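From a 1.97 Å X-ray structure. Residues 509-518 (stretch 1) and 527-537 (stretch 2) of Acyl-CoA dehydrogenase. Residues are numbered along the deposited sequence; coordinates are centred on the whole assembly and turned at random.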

# COMPACT_ATOMS: atom_id res chain seq x y z
N ALA A 509 3.76 18.98 14.22
CA ALA A 509 4.39 18.14 15.22
C ALA A 509 5.35 18.95 16.11
O ALA A 509 5.32 18.81 17.35
CB ALA A 509 5.11 16.94 14.56
N VAL A 510 6.17 19.81 15.50
CA VAL A 510 7.14 20.62 16.28
C VAL A 510 6.43 21.53 17.27
O VAL A 510 6.76 21.55 18.46
CB VAL A 510 8.08 21.44 15.38
CG1 VAL A 510 8.92 22.41 16.23
CG2 VAL A 510 9.01 20.53 14.61
N LEU A 511 5.44 22.27 16.77
CA LEU A 511 4.76 23.29 17.56
C LEU A 511 3.95 22.66 18.65
O LEU A 511 3.92 23.18 19.77
CB LEU A 511 3.90 24.20 16.68
CG LEU A 511 4.69 25.13 15.75
CD1 LEU A 511 3.76 25.93 14.84
CD2 LEU A 511 5.60 26.05 16.56
N ARG A 512 3.31 21.52 18.36
CA ARG A 512 2.54 20.81 19.39
C ARG A 512 3.45 20.31 20.51
O ARG A 512 3.10 20.41 21.70
CB ARG A 512 1.74 19.64 18.79
CG ARG A 512 1.05 18.80 19.84
CD ARG A 512 0.31 17.65 19.21
NE ARG A 512 -0.34 16.87 20.24
CZ ARG A 512 -0.95 15.71 20.03
NH1 ARG A 512 -1.01 15.21 18.78
NH2 ARG A 512 -1.51 15.07 21.04
N THR A 513 4.61 19.78 20.14
CA THR A 513 5.56 19.28 21.12
C THR A 513 6.15 20.48 21.94
O THR A 513 6.25 20.42 23.16
CB THR A 513 6.66 18.42 20.45
OG1 THR A 513 6.04 17.36 19.67
CG2 THR A 513 7.61 17.84 21.50
N GLU A 514 6.49 21.55 21.24
CA GLU A 514 7.00 22.77 21.85
C GLU A 514 5.99 23.32 22.86
O GLU A 514 6.34 23.64 24.00
CB GLU A 514 7.28 23.80 20.77
CG GLU A 514 8.08 25.00 21.24
CD GLU A 514 8.21 26.09 20.17
OE1 GLU A 514 8.31 25.74 18.96
OE2 GLU A 514 8.21 27.29 20.55
N LYS A 515 4.72 23.39 22.44
CA LYS A 515 3.67 23.83 23.34
C LYS A 515 3.53 22.94 24.59
O LYS A 515 3.39 23.45 25.71
CB LYS A 515 2.33 23.98 22.61
CG LYS A 515 1.14 24.04 23.56
CD LYS A 515 0.23 25.22 23.33
CE LYS A 515 -0.33 25.29 21.95
NZ LYS A 515 -1.59 26.09 22.01
N ALA A 516 3.61 21.62 24.39
CA ALA A 516 3.52 20.67 25.49
C ALA A 516 4.64 20.88 26.51
O ALA A 516 4.40 20.88 27.71
CB ALA A 516 3.56 19.27 24.97
N ILE A 517 5.85 21.06 25.99
CA ILE A 517 7.03 21.26 26.82
C ILE A 517 6.79 22.49 27.72
O ILE A 517 6.90 22.39 28.94
CB ILE A 517 8.31 21.36 25.96
CG1 ILE A 517 8.65 19.98 25.39
CG2 ILE A 517 9.53 21.93 26.79
CD1 ILE A 517 9.61 20.03 24.26
N LYS A 518 6.40 23.60 27.11
CA LYS A 518 6.17 24.85 27.80
C LYS A 518 4.98 24.77 28.73
O LYS A 518 4.84 25.60 29.62
CB LYS A 518 5.99 25.98 26.79
CG LYS A 518 7.13 25.93 25.77
CD LYS A 518 7.47 27.25 25.11
CE LYS A 518 8.66 27.05 24.18
NZ LYS A 518 8.80 28.09 23.13
N GLN A 527 7.82 11.18 24.82
CA GLN A 527 7.24 10.49 23.65
C GLN A 527 6.98 11.47 22.50
O GLN A 527 7.33 11.20 21.37
CB GLN A 527 5.98 9.73 24.07
CG GLN A 527 5.40 8.74 23.05
CD GLN A 527 6.19 7.43 22.96
OE1 GLN A 527 7.32 7.31 23.48
NE2 GLN A 527 5.59 6.43 22.29
N LYS A 528 6.40 12.63 22.78
CA LYS A 528 6.24 13.62 21.71
C LYS A 528 7.55 14.06 21.09
O LYS A 528 7.63 14.24 19.88
CB LYS A 528 5.49 14.84 22.20
CG LYS A 528 4.07 14.58 22.60
CD LYS A 528 3.43 15.84 23.14
CE LYS A 528 2.16 15.45 23.83
NZ LYS A 528 1.79 16.42 24.84
N VAL A 529 8.58 14.26 21.92
CA VAL A 529 9.88 14.72 21.42
C VAL A 529 10.43 13.68 20.45
O VAL A 529 10.91 14.03 19.37
CB VAL A 529 10.89 15.00 22.56
CG1 VAL A 529 12.34 15.06 22.03
CG2 VAL A 529 10.53 16.28 23.28
N LEU A 530 10.35 12.41 20.86
CA LEU A 530 10.79 11.28 20.06
C LEU A 530 10.06 11.16 18.72
O LEU A 530 10.72 11.05 17.69
CB LEU A 530 10.66 9.98 20.88
CG LEU A 530 11.71 9.80 22.01
CD1 LEU A 530 11.38 8.57 22.81
CD2 LEU A 530 13.15 9.76 21.48
N TYR A 531 8.73 11.24 18.73
CA TYR A 531 7.94 11.19 17.49
C TYR A 531 8.42 12.30 16.59
O TYR A 531 8.62 12.09 15.40
CB TYR A 531 6.44 11.45 17.75
CG TYR A 531 5.65 10.38 18.48
CD1 TYR A 531 5.93 9.03 18.29
CD2 TYR A 531 4.59 10.74 19.31
CE1 TYR A 531 5.17 8.06 18.93
CE2 TYR A 531 3.82 9.76 19.97
CZ TYR A 531 4.15 8.42 19.79
OH TYR A 531 3.43 7.43 20.42
N THR A 532 8.61 13.48 17.18
CA THR A 532 8.99 14.69 16.44
C THR A 532 10.36 14.60 15.79
O THR A 532 10.49 14.94 14.60
CB THR A 532 8.88 15.94 17.36
OG1 THR A 532 7.53 16.03 17.80
CG2 THR A 532 9.22 17.21 16.60
N GLU A 533 11.37 14.13 16.53
CA GLU A 533 12.73 13.96 15.99
C GLU A 533 12.76 13.00 14.81
O GLU A 533 13.36 13.27 13.76
CB GLU A 533 13.66 13.44 17.09
CG GLU A 533 14.03 14.53 18.09
CD GLU A 533 14.70 14.00 19.34
OE1 GLU A 533 14.57 12.79 19.65
OE2 GLU A 533 15.37 14.81 20.02
N VAL A 534 12.09 11.87 15.01
CA VAL A 534 12.09 10.78 14.06
C VAL A 534 11.28 11.18 12.81
O VAL A 534 11.76 10.99 11.69
CB VAL A 534 11.51 9.51 14.77
CG1 VAL A 534 10.86 8.58 13.80
CG2 VAL A 534 12.63 8.81 15.60
N PHE A 535 10.09 11.75 13.00
CA PHE A 535 9.26 12.12 11.85
C PHE A 535 9.95 13.23 11.03
O PHE A 535 9.99 13.17 9.80
CB PHE A 535 7.84 12.56 12.26
CG PHE A 535 7.03 13.08 11.10
CD1 PHE A 535 6.40 12.20 10.24
CD2 PHE A 535 6.96 14.45 10.82
CE1 PHE A 535 5.68 12.66 9.14
CE2 PHE A 535 6.25 14.94 9.74
CZ PHE A 535 5.58 14.04 8.90
N CYS A 536 10.45 14.24 11.73
CA CYS A 536 11.11 15.37 11.07
C CYS A 536 12.29 14.97 10.21
O CYS A 536 12.41 15.40 9.06
CB CYS A 536 11.50 16.44 12.07
SG CYS A 536 10.09 17.46 12.48
N GLN A 537 13.15 14.12 10.76
CA GLN A 537 14.29 13.64 10.03
C GLN A 537 13.87 13.00 8.71
O GLN A 537 14.41 13.33 7.63
CB GLN A 537 15.12 12.67 10.87
CG GLN A 537 16.28 12.12 10.10
CD GLN A 537 17.50 11.87 10.98
OE1 GLN A 537 18.03 12.79 11.60
NE2 GLN A 537 17.94 10.62 11.02

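Small polar residues can let two helices approach closely while their hydroxyls also bond back to their own helices. The segments 509-518 and 527-537 of this acyl-CoA dehydrogenase illustrate the principle. Both are helical throughout and run nearly antiparallel, with 156° between their N-to-C directions and axes approaching to 9.4 Å. Moving forward along one helix therefore means moving backward along the other: Lys-528 lies level with Thr-513, and Thr-532 with Ala-509.

Gln-527 stays out of reach, its NE2 hydrogen-bonded to Tyr-531 OH (3.0 Å) one turn on. Lys-528 gives the contact its largest covered area. Its extended chain runs alongside the partner helix until NZ lies 3.4 Å from Ala-516 CB, a van der Waals contact. Val-529 presents a branched surface: its CG2 lies 3.8 Å from Thr-513 CG2 and 4.0 Å from Ile-517 CD1, an apolar patch that needs no directional bonding. Leu-530 points away.

Thr-532 forms the polar centre. Its OG1 donates to Lys-528 O at 2.7 Å, just as Thr-513 OG1 donates to Ala-509 O at 2.8 Å, so each hydroxyl folds back onto the carbonyl four residues earlier. Both side chains adopt the m rotamer, and Thr-513 OG1 lies 2.7 Å from Thr-532 OG1 across the interface. The methyl groups serve the apolar side of the contact, with Thr-532 CG2 resting 3.9 Å from Val-510 CG2.

One turn later, Cys-536 points toward the partner and extends this apolar seam, its SG 3.9 Å from Val-510 CG2. Gln-537 is already out of reach. The 417 Å² buried between the segments thus combines a close threonine pair with modest van der Waals contacts.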